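Local atomic coordinates of CS1 fimbrial subunit A (Escherichia coli, PDB entry 4HJI), a protein that builds the shaft of CS1 fimbriae, surface filaments that let enterotoxigenic Escherichia coli settle on the lining of host organs. Residues F113-G117 with V118-S122. Numbering follows the deposited sequence.
Sequences FASSG and VNKVS. With IMD (imidazole), chain C.
The phenyl ring of Phe113 reaches across to the partner strand and meets its backbone: the carbonyl carbon of Val121 sits at the ring edge, near its plane, while Phe113 CD1 approaches Ser122 N obliquely at 3.5 Å. With CG anti to its own carbonyl carbon (chi1 -80°), the ring lies against Lys120 and Ser122, whose CB atoms both touch it, and it also contacts Thr61 and Ser64. Replacing Phe113 by an alanine is likely to strip Ser122 CB and the 120-122 backbone of this aromatic cover and to open a gap beside Thr61. The second flat group, a bound imidazole probably left from crystallisation, lies near the turn; its N3 makes weak hydrogen bonds to both Ser116 O and Ser116 OG, and its C4 lies 3.6 Å from Asn119 CB. The Asn119 amide bends back on its own chain, ND2 donating at 2.9 Å to Val118 O from above that carbonyl plane, with the oxygen in the plane of the amide.

Between these groups the backbones pair regularly. Ala114 N gives Val121 O a nearly straight bond of 2.8 Å, and Val121 N returns one to Ala114 O. Nearer the turn, Ser116 N donates to Asn119 O at 2.7 Å, and the reverse bond is weak. Lys120 lies on the same side as Ser115, its bent chain laying CD 3.9 Å from Ser115 CA; Val121 takes the side of Ala114 and Ser116.

Gly117, with its positive phi, and Val118 form the corner of a type II' turn. The backbones of Lys120 and Ser122 hydrogen-bond to Thr61 and Val59 of strand 49-61, Ser122 OG also bonds Val59 N, and the whole illustrates a two-residue beta hairpin at one end of the elongated, strand-rich pilin.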
loop_
_atom_site.group_PDB
_atom_site.type_symbol
_atom_site.label_atom_id
_atom_site.label_comp_id
_atom_site.label_asym_id
_atom_site.label_seq_id
_atom_site.Cartn_x
_atom_site.Cartn_y
_atom_site.Cartn_z
ATOM N N PHE A 113 -18.973 5.849 -5.742
ATOM C CA PHE A 113 -18.837 5.090 -6.989
ATOM C C PHE A 113 -19.539 5.782 -8.150
ATOM O O PHE A 113 -20.710 6.138 -8.039
ATOM C CB PHE A 113 -19.394 3.668 -6.838
ATOM C CG PHE A 113 -18.450 2.702 -6.162
ATOM C CD1 PHE A 113 -17.270 2.310 -6.788
ATOM C CD2 PHE A 113 -18.764 2.144 -4.925
ATOM C CE1 PHE A 113 -16.402 1.418 -6.186
ATOM C CE2 PHE A 113 -17.899 1.251 -4.313
ATOM C CZ PHE A 113 -16.721 0.882 -4.940
ATOM N N ALA A 114 -18.803 5.975 -9.242
ATOM C CA ALA A 114 -19.345 6.498 -10.498
ATOM C C ALA A 114 -19.473 5.352 -11.507
ATOM O O ALA A 114 -18.664 4.424 -11.518
ATOM C CB ALA A 114 -18.439 7.584 -11.053
ATOM N N SER A 115 -20.484 5.437 -12.365
ATOM C CA SER A 115 -20.754 4.392 -13.341
ATOM C C SER A 115 -19.790 4.490 -14.518
ATOM O O SER A 115 -19.744 5.512 -15.201
ATOM C CB SER A 115 -22.195 4.502 -13.847
ATOM O OG SER A 115 -22.548 3.349 -14.589
ATOM N N SER A 116 -19.028 3.417 -14.740
ATOM C CA SER A 116 -18.099 3.304 -15.861
ATOM C C SER A 116 -18.414 2.040 -16.662
ATOM O O SER A 116 -18.107 0.909 -16.226
ATOM C CB SER A 116 -16.670 3.244 -15.356
ATOM O OG SER A 116 -16.468 2.097 -14.546
ATOM N N GLY A 117 -19.020 2.244 -17.822
ATOM C CA GLY A 117 -19.620 1.160 -18.588
ATOM C C GLY A 117 -20.622 0.397 -17.742
ATOM O O GLY A 117 -21.563 0.979 -17.213
ATOM N N VAL A 118 -20.401 -0.905 -17.589
ATOM C CA VAL A 118 -21.294 -1.754 -16.789
ATOM C C VAL A 118 -20.813 -1.912 -15.345
ATOM O O VAL A 118 -21.543 -2.425 -14.488
ATOM C CB VAL A 118 -21.467 -3.146 -17.434
ATOM C CG1 VAL A 118 -22.041 -3.019 -18.834
ATOM C CG2 VAL A 118 -20.146 -3.884 -17.492
ATOM N N ASN A 119 -19.581 -1.488 -15.087
ATOM C CA ASN A 119 -19.048 -1.488 -13.744
ATOM C C ASN A 119 -18.799 -0.072 -13.229
ATOM O O ASN A 119 -19.193 0.914 -13.855
ATOM C CB ASN A 119 -17.815 -2.387 -13.679
ATOM C CG ASN A 119 -18.176 -3.815 -13.345
ATOM O OD1 ASN A 119 -17.333 -4.608 -12.946
ATOM N ND2 ASN A 119 -19.441 -4.136 -13.475
ATOM N N LYS A 120 -18.164 0.008 -12.069
ATOM C CA LYS A 120 -18.253 1.163 -11.219
ATOM C C LYS A 120 -16.870 1.469 -10.687
ATOM O O LYS A 120 -16.109 0.551 -10.372
ATOM C CB LYS A 120 -19.219 0.848 -10.076
ATOM C CG LYS A 120 -20.685 0.797 -10.509
ATOM C CD LYS A 120 -21.404 2.115 -10.245
ATOM C CE LYS A 120 -22.919 1.988 -10.324
ATOM N NZ LYS A 120 -23.390 1.191 -11.490
ATOM N N VAL A 121 -16.530 2.755 -10.639
ATOM C CA VAL A 121 -15.205 3.173 -10.203
ATOM C C VAL A 121 -15.348 4.229 -9.121
ATOM O O VAL A 121 -16.176 5.133 -9.234
ATOM C CB VAL A 121 -14.292 3.714 -11.365
ATOM C CG1 VAL A 121 -12.845 3.835 -10.920
ATOM C CG2 VAL A 121 -14.439 2.901 -12.638
ATOM N N SER A 122 -14.526 4.110 -8.082
ATOM C CA SER A 122 -14.575 5.030 -6.945
ATOM C C SER A 122 -13.972 6.381 -7.310
ATOM O O SER A 122 -13.265 6.506 -8.306
ATOM C CB SER A 122 -13.790 4.435 -5.772
ATOM O OG SER A 122 -12.396 4.517 -6.019
HETATM N N1 IMD C . -13.947 -0.250 -17.242
HETATM C C2 IMD C . -14.792 0.575 -16.619
HETATM N N3 IMD C . -15.723 -0.164 -15.983
HETATM C C4 IMD C . -15.461 -1.469 -16.233
HETATM C C5 IMD C . -14.349 -1.516 -17.023
#